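Local coordinates for protein galactan 1,3-beta-galactosidase (Phanerochaete chrysosporium, PDB 7BYS) that probably hydrolyses the beta-1,3-galactan backbone of arabinogalactan from its end, as a family 43 glycoside hydrolase that also carries a calcium-containing carbohydrate-binding module, at residues G304-E310 / L421-Y427; S322-F326 / G389-I393; H353-F359 / I393-L399. All coordinates share one frame. Residues are numbered along the deposited sequence.

Contact 1 (G304-E310 / L421-Y427); sequences GTSYEAE and LDKIIVY. With CA (calcium ion), chain F.
Y307, I424 and V426 share one face of a two-stranded antiparallel pairing and form its apolar centre. Y307 (m, chi2 85°) sets CB 3.9 Å from I424 CG1 and CE1 3.9 Å from V426 CG2; strand 339-349 of the facing sheet closes over this face. Strands 305-308 and 421-426 approach to 4.6 Å at 159°. T305-V426 and Y307-I424 are hydrogen-bonded pairs: T305 N to V426 O, V426 N to T305 O, Y307 N to I424 O and I424 N to Y307 O are all 2.9 Å. S306-I425 and E308-K423 are non-hydrogen-bonded pairs, their side chains on the other face. Beyond them A309 N, entering a 3-10 turn, bonds D422 O at 3.1 Å, and A309 CB packs 3.9 Å from L421 CG. D422 and K423 both face Y358 on the next strand, a classic beta bulge. At this polar end calcium is bound by E308 OE1 (2.3 Å), by E310 OE1 and OE2 (2.5 and 2.6 Å; chi1 p) and by D422 O and OD1 (2.5 and 2.3 Å; chi1 t). The carbonyls of S327 and K330 complete the structural calcium site characteristic of the beta-sandwich carbohydrate-binding modules of the CBM6/CBM35 type.

Contact 2 (S322-F326 / G389-I393); sequences SGSGF and GNVVI
Residues G323 to F326 form a type I beta turn, with S324 at phi/psi -69/-17° and G325 at -85/-1°, closed by F326 N to G323 O at 3.3 Å. The turn lies in the loop between strands 319-322 and 330-333 of the carbohydrate-binding beta-sandwich and meets the run of chain that leads into strand 392-402. There G389 (-65/-14°) and N390 (-112/17°) curl before V391 and V392 extend. The nearest CA atoms are those of G325 and N390, 4.9 Å apart, and G325 CA makes a CA-H...O contact with N390 O at 3.3 Å. An ideal CB on G325 would clash with that carbonyl. The N390 side chain (t) grips the turn with both ends of its amide: OD1 accepts from G325 N at 2.8 Å, and ND2 donates to S324 OG (chi1 p) at 3.0 Å. The buried F326 (m, chi2 -40°) brings CZ to 3.7 Å from G389 O, while its CA and CB lie against the carboxylate of D422, a calcium ligand. V392 (t) places CG2 at the edge of the F326 ring, 3.6 Å from CD1. One water bridges the backbones, donating to G325 O at 2.8 Å and accepting from V392 N at 2.9 Å.

Contact 3 (H353-F359 / I393-L399); sequences HWVALYF and ISVPVKL
W354 (m, chi2 112°) lies along the neighbouring strand with K398 CB over its six-membered ring, 3.8 Å from the centroid, a CH-pi contact; W354 CE3 also reaches P396 CB at 3.8 Å. Further along the same face Y358 (m, chi2 71°) receives S394 CB (S394 chi1 p) 3.5 Å above its ring centroid, only 6° off the normal. Both backbones are regular beta strand, antiparallel, their axes 4.4 Å apart at 150°; they form an edge pair of a four-stranded sheet in the CBM6/CBM35-type beta-sandwich. Hydrogen-bonded pairs are H353-L399, V355-V397, L357-V395 and F359-I393; W354-K398, A356-P396 and Y358-S394 alternate with them. Eight N-H...O bonds join the former in both directions, from H353 N to L399 O (2.8 Å) to I393 N to F359 O (3.1 Å). P396 lacks an amide hydrogen but sits at a non-hydrogen-bonded position, so the pattern is unbroken. On the opposite face V355 CG2 meets L399 CD1 at 3.8 Å, and F359 (p) brings CZ to 3.7 Å from I393 CG1. L357, V395, V397 and L399 pack on strands 367-373 and 379-383 of the second sheet. The chemistry implies a two-sided pair: this face is largely apolar, with H353 at its end bonded to Y427 O, whereas the W354/Y358 face mixes rings, A356 and P396 with hydroxyls of Y358 and S394 that bond D288.

How the contacts relate
Contacts 1 and 3 are the two outer strand pairings of one four-stranded antiparallel sheet, joined where strand 420-426 runs beside 352-360; D422 N to Y358 O and Y427 O to H353 ND1 tie them. Both are partly buried, and each turns an apolar face to the second sheet. Contact 3 is regular along its whole length, whereas contact 1 gives way at one end to carboxylates and a metal. Contact 2 is a surface contact at the end of the same sheet, held by an asparagine amide, a bridging water and one phenylalanine-valine contact rather than by paired strands. It shares I393 with contact 3, and F326 and V392 pack on D422 of contact 1.

Contact 1 (G304-E310 / L421-Y427)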
loop_
_atom_site.group_PDB
_atom_site.type_symbol
_atom_site.label_atom_id
_atom_site.label_comp_id
_atom_site.label_asym_id
_atom_site.label_seq_id
_atom_site.Cartn_x
_atom_site.Cartn_y
_atom_site.Cartn_z
ATOM N N GLY A 304 -21.122 7.610 0.269
ATOM C CA GLY A 304 -21.837 6.363 0.127
ATOM C C GLY A 304 -23.003 6.288 1.091
ATOM O O GLY A 304 -23.177 7.148 1.957
ATOM N N THR A 305 -23.797 5.238 0.931
ATOM C CA THR A 305 -24.936 4.987 1.804
ATOM C C THR A 305 -24.632 3.760 2.657
ATOM O O THR A 305 -24.319 2.694 2.119
ATOM C CB THR A 305 -26.203 4.779 0.980
ATOM O OG1 THR A 305 -26.450 5.958 0.205
ATOM C CG2 THR A 305 -27.389 4.534 1.892
ATOM N N SER A 306 -24.713 3.919 3.975
ATOM C CA SER A 306 -24.354 2.864 4.915
ATOM C C SER A 306 -25.574 2.042 5.300
ATOM O O SER A 306 -26.654 2.590 5.539
ATOM C CB SER A 306 -23.762 3.465 6.190
ATOM O OG SER A 306 -22.445 3.948 5.987
ATOM N N TYR A 307 -25.380 0.728 5.403
ATOM C CA TYR A 307 -26.407 -0.205 5.862
ATOM C C TYR A 307 -25.783 -1.096 6.925
ATOM O O TYR A 307 -24.796 -1.785 6.648
ATOM C CB TYR A 307 -26.906 -1.080 4.710
ATOM C CG TYR A 307 -27.510 -0.311 3.554
ATOM C CD1 TYR A 307 -26.710 0.212 2.546
ATOM C CD2 TYR A 307 -28.889 -0.114 3.463
ATOM C CE1 TYR A 307 -27.259 0.913 1.482
ATOM C CE2 TYR A 307 -29.444 0.584 2.403
ATOM C CZ TYR A 307 -28.624 1.099 1.421
ATOM O OH TYR A 307 -29.175 1.800 0.363
ATOM N N GLU A 308 -26.370 -1.117 8.117
ATOM C CA GLU A 308 -25.862 -1.962 9.190
ATOM C C GLU A 308 -26.273 -3.408 8.963
ATOM O O GLU A 308 -27.434 -3.689 8.655
ATOM C CB GLU A 308 -26.404 -1.489 10.538
ATOM C CG GLU A 308 -25.970 -0.082 10.934
ATOM C CD GLU A 308 -24.484 0.053 11.206
ATOM O OE1 GLU A 308 -23.813 -0.955 11.511
ATOM O OE2 GLU A 308 -23.977 1.184 11.112
ATOM N N ALA A 309 -25.320 -4.332 9.118
ATOM C CA ALA A 309 -25.636 -5.745 8.942
ATOM C C ALA A 309 -26.709 -6.202 9.922
ATOM O O ALA A 309 -27.575 -7.018 9.572
ATOM C CB ALA A 309 -24.370 -6.584 9.107
ATOM N N GLU A 310 -26.685 -5.670 11.145
ATOM C CA GLU A 310 -27.615 -6.107 12.176
ATOM C C GLU A 310 -29.044 -5.669 11.894
ATOM O O GLU A 310 -29.968 -6.196 12.519
ATOM C CB GLU A 310 -27.138 -5.641 13.558
ATOM C CG GLU A 310 -27.024 -4.132 13.723
ATOM C CD GLU A 310 -25.657 -3.580 13.342
ATOM O OE1 GLU A 310 -24.923 -4.230 12.555
ATOM O OE2 GLU A 310 -25.316 -2.501 13.868
ATOM N N LEU A 421 -19.796 -9.505 10.115
ATOM C CA LEU A 421 -20.113 -8.372 9.250
ATOM C C LEU A 421 -20.729 -7.242 10.065
ATOM O O LEU A 421 -21.769 -7.424 10.706
ATOM C CB LEU A 421 -21.057 -8.805 8.129
ATOM C CG LEU A 421 -21.269 -7.774 7.013
ATOM C CD1 LEU A 421 -19.991 -7.536 6.191
ATOM C CD2 LEU A 421 -22.408 -8.215 6.096
ATOM N N ASP A 422 -20.086 -6.072 10.032
ATOM C CA ASP A 422 -20.506 -4.898 10.785
ATOM C C ASP A 422 -21.516 -4.070 10.004
ATOM O O ASP A 422 -22.596 -3.759 10.519
ATOM C CB ASP A 422 -19.265 -4.047 11.102
ATOM C CG ASP A 422 -19.572 -2.834 11.941
ATOM O OD1 ASP A 422 -20.716 -2.667 12.395
ATOM O OD2 ASP A 422 -18.642 -2.025 12.157
ATOM N N LYS A 423 -21.166 -3.689 8.781
ATOM C CA LYS A 423 -22.015 -2.870 7.928
ATOM C C LYS A 423 -21.432 -2.927 6.525
ATOM O O LYS A 423 -20.339 -3.462 6.307
ATOM C CB LYS A 423 -22.078 -1.409 8.407
ATOM C CG LYS A 423 -20.733 -0.678 8.427
ATOM C CD LYS A 423 -20.943 0.815 8.641
ATOM C CE LYS A 423 -19.656 1.586 8.440
ATOM N NZ LYS A 423 -19.945 3.051 8.349
ATOM N N ILE A 424 -22.177 -2.370 5.572
ATOM C CA ILE A 424 -21.693 -2.152 4.217
ATOM C C ILE A 424 -21.915 -0.688 3.871
ATOM O O ILE A 424 -22.803 -0.031 4.419
ATOM C CB ILE A 424 -22.340 -3.089 3.160
ATOM C CG1 ILE A 424 -23.816 -2.728 2.904
ATOM C CG2 ILE A 424 -22.198 -4.552 3.574
ATOM C CD1 ILE A 424 -24.456 -3.529 1.778
ATOM N N ILE A 425 -21.083 -0.166 2.979
ATOM C CA ILE A 425 -21.279 1.162 2.410
ATOM C C ILE A 425 -21.331 1.013 0.901
ATOM O O ILE A 425 -20.406 0.461 0.289
ATOM C CB ILE A 425 -20.192 2.168 2.825
ATOM C CG1 ILE A 425 -20.040 2.209 4.349
ATOM C CG2 ILE A 425 -20.539 3.547 2.268
ATOM C CD1 ILE A 425 -18.984 3.223 4.851
ATOM N N VAL A 426 -22.420 1.488 0.309
ATOM C CA VAL A 426 -22.649 1.403 -1.127
ATOM C C VAL A 426 -22.329 2.757 -1.744
ATOM O O VAL A 426 -22.954 3.771 -1.406
ATOM C CB VAL A 426 -24.095 0.991 -1.436
ATOM C CG1 VAL A 426 -24.333 0.998 -2.943
ATOM C CG2 VAL A 426 -24.399 -0.388 -0.858
ATOM N N TYR A 427 -21.364 2.769 -2.657
ATOM C CA TYR A 427 -20.914 3.995 -3.300
ATOM C C TYR A 427 -21.498 4.098 -4.700
ATOM O O TYR A 427 -22.175 3.188 -5.178
ATOM C CB TYR A 427 -19.378 4.032 -3.353
ATOM C CG TYR A 427 -18.751 4.112 -1.981
ATOM C CD1 TYR A 427 -18.594 5.333 -1.348
ATOM C CD2 TYR A 427 -18.340 2.960 -1.311
ATOM C CE1 TYR A 427 -18.039 5.423 -0.095
ATOM C CE2 TYR A 427 -17.773 3.040 -0.057
ATOM C CZ TYR A 427 -17.628 4.275 0.545
ATOM O OH TYR A 427 -17.075 4.401 1.790
ATOM O OXT TYR A 427 -21.304 5.107 -5.378
HETATM CA CA CA F . -22.998 -2.691 12.794
#

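Contact 2 (S322-F326 / G389-I393)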
loop_
_atom_site.group_PDB
_atom_site.type_symbol
_atom_site.label_atom_id
_atom_site.label_comp_id
_atom_site.label_asym_id
_atom_site.label_seq_id
_atom_site.Cartn_x
_atom_site.Cartn_y
_atom_site.Cartn_z
ATOM N N SER A 322 -22.277 -8.086 19.927
ATOM C CA SER A 322 -22.060 -6.745 20.440
ATOM C C SER A 322 -20.571 -6.493 20.620
ATOM O O SER A 322 -19.826 -7.386 21.030
ATOM C CB SER A 322 -22.753 -6.576 21.792
ATOM O OG SER A 322 -24.161 -6.542 21.627
ATOM N N GLY A 323 -20.142 -5.269 20.336
ATOM C CA GLY A 323 -18.752 -4.921 20.537
ATOM C C GLY A 323 -18.497 -3.454 20.270
ATOM O O GLY A 323 -19.125 -2.856 19.387
ATOM N N SER A 324 -17.569 -2.865 21.030
ATOM C CA SER A 324 -17.265 -1.446 20.900
ATOM C C SER A 324 -16.572 -1.100 19.586
ATOM O O SER A 324 -16.540 0.074 19.213
ATOM C CB SER A 324 -16.390 -0.979 22.064
ATOM O OG SER A 324 -15.067 -1.466 21.928
ATOM N N GLY A 325 -16.014 -2.079 18.876
ATOM C CA GLY A 325 -15.380 -1.779 17.610
ATOM C C GLY A 325 -16.302 -1.737 16.414
ATOM O O GLY A 325 -15.842 -1.451 15.303
ATOM N N PHE A 326 -17.597 -1.989 16.619
ATOM C CA PHE A 326 -18.590 -2.074 15.551
ATOM C C PHE A 326 -19.417 -0.802 15.454
ATOM O O PHE A 326 -19.825 -0.231 16.471
ATOM C CB PHE A 326 -19.595 -3.199 15.827
ATOM C CG PHE A 326 -18.987 -4.549 15.998
ATOM C CD1 PHE A 326 -17.943 -4.970 15.201
ATOM C CD2 PHE A 326 -19.500 -5.421 16.941
ATOM C CE1 PHE A 326 -17.396 -6.234 15.364
ATOM C CE2 PHE A 326 -18.959 -6.680 17.107
ATOM C CZ PHE A 326 -17.908 -7.087 16.322
ATOM N N GLY A 389 -11.072 -9.670 17.064
ATOM C CA GLY A 389 -12.506 -9.802 16.907
ATOM C C GLY A 389 -13.282 -8.522 17.137
ATOM O O GLY A 389 -14.460 -8.455 16.772
ATOM N N ASN A 390 -12.644 -7.504 17.718
ATOM C CA ASN A 390 -13.269 -6.207 17.942
ATOM C C ASN A 390 -12.656 -5.103 17.086
ATOM O O ASN A 390 -12.850 -3.927 17.381
ATOM C CB ASN A 390 -13.198 -5.844 19.428
ATOM C CG ASN A 390 -14.221 -4.798 19.837
ATOM O OD1 ASN A 390 -15.348 -4.783 19.344
ATOM N ND2 ASN A 390 -13.825 -3.917 20.752
ATOM N N VAL A 391 -11.928 -5.458 16.030
ATOM C CA VAL A 391 -11.281 -4.491 15.146
ATOM C C VAL A 391 -11.877 -4.667 13.758
ATOM O O VAL A 391 -11.798 -5.757 13.180
ATOM C CB VAL A 391 -9.761 -4.710 15.099
ATOM C CG1 VAL A 391 -9.110 -3.687 14.179
ATOM C CG2 VAL A 391 -9.168 -4.655 16.507
ATOM N N VAL A 392 -12.425 -3.590 13.204
ATOM C CA VAL A 392 -13.115 -3.619 11.916
ATOM C C VAL A 392 -12.230 -2.955 10.867
ATOM O O VAL A 392 -11.663 -1.877 11.107
ATOM C CB VAL A 392 -14.487 -2.933 12.018
ATOM C CG1 VAL A 392 -15.111 -2.723 10.622
ATOM C CG2 VAL A 392 -15.396 -3.767 12.915
ATOM N N ILE A 393 -12.077 -3.615 9.719
ATOM C CA ILE A 393 -11.546 -2.997 8.513
ATOM C C ILE A 393 -12.531 -3.256 7.383
ATOM O O ILE A 393 -13.520 -3.960 7.562
ATOM C CB ILE A 393 -10.126 -3.486 8.160
ATOM C CG1 ILE A 393 -10.127 -4.986 7.858
ATOM C CG2 ILE A 393 -9.116 -3.119 9.272
ATOM C CD1 ILE A 393 -8.813 -5.521 7.278
HETATM O O HOH W 1 -13.075 -1.190 14.755
#

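Contact 3 (H353-F359 / I393-L399)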
loop_
_atom_site.group_PDB
_atom_site.type_symbol
_atom_site.label_atom_id
_atom_site.label_comp_id
_atom_site.label_asym_id
_atom_site.label_seq_id
_atom_site.Cartn_x
_atom_site.Cartn_y
_atom_site.Cartn_z
ATOM N N HIS A 353 -21.543 -0.656 -8.913
ATOM C CA HIS A 353 -21.244 0.140 -7.734
ATOM C C HIS A 353 -20.228 -0.571 -6.859
ATOM O O HIS A 353 -20.339 -1.774 -6.614
ATOM C CB HIS A 353 -22.520 0.410 -6.934
ATOM C CG HIS A 353 -23.460 1.334 -7.638
ATOM N ND1 HIS A 353 -23.533 2.679 -7.352
ATOM C CD2 HIS A 353 -24.337 1.111 -8.646
ATOM C CE1 HIS A 353 -24.428 3.246 -8.143
ATOM N NE2 HIS A 353 -24.928 2.316 -8.939
ATOM N N TRP A 354 -19.234 0.186 -6.395
ATOM C CA TRP A 354 -18.338 -0.323 -5.369
ATOM C C TRP A 354 -19.066 -0.378 -4.038
ATOM O O TRP A 354 -19.738 0.576 -3.643
ATOM C CB TRP A 354 -17.127 0.594 -5.244
ATOM C CG TRP A 354 -16.133 0.352 -6.309
ATOM C CD1 TRP A 354 -15.809 1.196 -7.333
ATOM C CD2 TRP A 354 -15.332 -0.823 -6.487
ATOM N NE1 TRP A 354 -14.852 0.627 -8.126
ATOM C CE2 TRP A 354 -14.534 -0.609 -7.626
ATOM C CE3 TRP A 354 -15.185 -2.016 -5.772
ATOM C CZ2 TRP A 354 -13.620 -1.553 -8.082
ATOM C CZ3 TRP A 354 -14.278 -2.958 -6.230
ATOM C CH2 TRP A 354 -13.505 -2.719 -7.369
ATOM N N VAL A 355 -18.918 -1.499 -3.338
ATOM C CA VAL A 355 -19.499 -1.688 -2.019
ATOM C C VAL A 355 -18.379 -2.079 -1.062
ATOM O O VAL A 355 -17.637 -3.031 -1.324
ATOM C CB VAL A 355 -20.609 -2.758 -2.049
ATOM C CG1 VAL A 355 -21.238 -2.914 -0.679
ATOM C CG2 VAL A 355 -21.678 -2.399 -3.103
ATOM N N ALA A 356 -18.251 -1.341 0.027
ATOM C CA ALA A 356 -17.262 -1.650 1.048
ATOM C C ALA A 356 -17.898 -2.521 2.122
ATOM O O ALA A 356 -18.932 -2.164 2.691
ATOM C CB ALA A 356 -16.717 -0.368 1.676
ATOM N N LEU A 357 -17.271 -3.653 2.403
ATOM C CA LEU A 357 -17.731 -4.575 3.436
ATOM C C LEU A 357 -16.884 -4.351 4.685
ATOM O O LEU A 357 -15.670 -4.578 4.661
ATOM C CB LEU A 357 -17.619 -6.024 2.962
ATOM C CG LEU A 357 -18.123 -6.370 1.559
ATOM C CD1 LEU A 357 -17.947 -7.865 1.289
ATOM C CD2 LEU A 357 -19.562 -5.942 1.376
ATOM N N TYR A 358 -17.522 -3.879 5.758
ATOM C CA TYR A 358 -16.851 -3.652 7.036
ATOM C C TYR A 358 -17.042 -4.886 7.907
ATOM O O TYR A 358 -18.177 -5.285 8.194
ATOM C CB TYR A 358 -17.411 -2.412 7.725
ATOM C CG TYR A 358 -16.927 -1.124 7.114
ATOM C CD1 TYR A 358 -17.359 -0.712 5.853
ATOM C CD2 TYR A 358 -16.035 -0.315 7.803
ATOM C CE1 TYR A 358 -16.882 0.472 5.287
ATOM C CE2 TYR A 358 -15.566 0.865 7.251
ATOM C CZ TYR A 358 -15.988 1.238 5.998
ATOM O OH TYR A 358 -15.503 2.418 5.474
ATOM N N PHE A 359 -15.942 -5.501 8.322
ATOM C CA PHE A 359 -16.004 -6.781 9.011
ATOM C C PHE A 359 -14.904 -6.831 10.066
ATOM O O PHE A 359 -13.939 -6.061 10.027
ATOM C CB PHE A 359 -15.799 -7.935 8.013
ATOM C CG PHE A 359 -14.419 -7.948 7.426
ATOM C CD1 PHE A 359 -13.395 -8.641 8.053
ATOM C CD2 PHE A 359 -14.128 -7.191 6.296
ATOM C CE1 PHE A 359 -12.114 -8.614 7.544
ATOM C CE2 PHE A 359 -12.848 -7.162 5.776
ATOM C CZ PHE A 359 -11.839 -7.872 6.405
ATOM N N ILE A 393 -12.077 -3.615 9.719
ATOM C CA ILE A 393 -11.546 -2.997 8.513
ATOM C C ILE A 393 -12.531 -3.256 7.383
ATOM O O ILE A 393 -13.520 -3.960 7.562
ATOM C CB ILE A 393 -10.126 -3.486 8.160
ATOM C CG1 ILE A 393 -10.127 -4.986 7.858
ATOM C CG2 ILE A 393 -9.116 -3.119 9.272
ATOM C CD1 ILE A 393 -8.813 -5.521 7.278
ATOM N N SER A 394 -12.263 -2.691 6.209
ATOM C CA SER A 394 -13.166 -2.880 5.081
ATOM C C SER A 394 -12.423 -3.389 3.857
ATOM O O SER A 394 -11.250 -3.071 3.646
ATOM C CB SER A 394 -13.938 -1.596 4.747
ATOM O OG SER A 394 -13.057 -0.619 4.204
ATOM N N VAL A 395 -13.135 -4.170 3.046
ATOM C CA VAL A 395 -12.643 -4.586 1.734
ATOM C C VAL A 395 -13.721 -4.321 0.692
ATOM O O VAL A 395 -14.918 -4.400 1.009
ATOM C CB VAL A 395 -12.215 -6.064 1.705
ATOM C CG1 VAL A 395 -10.994 -6.301 2.581
ATOM C CG2 VAL A 395 -13.374 -6.981 2.104
ATOM N N PRO A 396 -13.350 -4.044 -0.550
ATOM C CA PRO A 396 -14.341 -3.638 -1.553
ATOM C C PRO A 396 -14.737 -4.759 -2.492
ATOM O O PRO A 396 -13.952 -5.678 -2.779
ATOM C CB PRO A 396 -13.591 -2.558 -2.335
ATOM C CG PRO A 396 -12.176 -3.076 -2.347
ATOM C CD PRO A 396 -11.974 -3.717 -0.980
ATOM N N VAL A 397 -15.966 -4.666 -2.993
ATOM C CA VAL A 397 -16.463 -5.543 -4.048
ATOM C C VAL A 397 -17.339 -4.718 -4.982
ATOM O O VAL A 397 -18.113 -3.867 -4.533
ATOM C CB VAL A 397 -17.184 -6.789 -3.478
ATOM C CG1 VAL A 397 -18.432 -6.401 -2.690
ATOM C CG2 VAL A 397 -17.528 -7.771 -4.598
ATOM N N LYS A 398 -17.183 -4.941 -6.288
ATOM C CA LYS A 398 -17.938 -4.212 -7.301
ATOM C C LYS A 398 -19.178 -5.023 -7.667
ATOM O O LYS A 398 -19.062 -6.146 -8.163
ATOM C CB LYS A 398 -17.077 -3.971 -8.538
ATOM C CG LYS A 398 -17.566 -2.799 -9.388
ATOM C CD LYS A 398 -16.500 -2.354 -10.390
ATOM C CE LYS A 398 -16.081 -3.511 -11.277
ATOM N NZ LYS A 398 -14.597 -3.654 -11.344
ATOM N N LEU A 399 -20.356 -4.457 -7.410
ATOM C CA LEU A 399 -21.614 -5.173 -7.588
ATOM C C LEU A 399 -22.488 -4.480 -8.625
ATOM O O LEU A 399 -22.600 -3.251 -8.639
ATOM C CB LEU A 399 -22.383 -5.258 -6.265
ATOM C CG LEU A 399 -21.662 -5.984 -5.123
ATOM C CD1 LEU A 399 -22.513 -6.010 -3.874
ATOM C CD2 LEU A 399 -21.269 -7.396 -5.533
#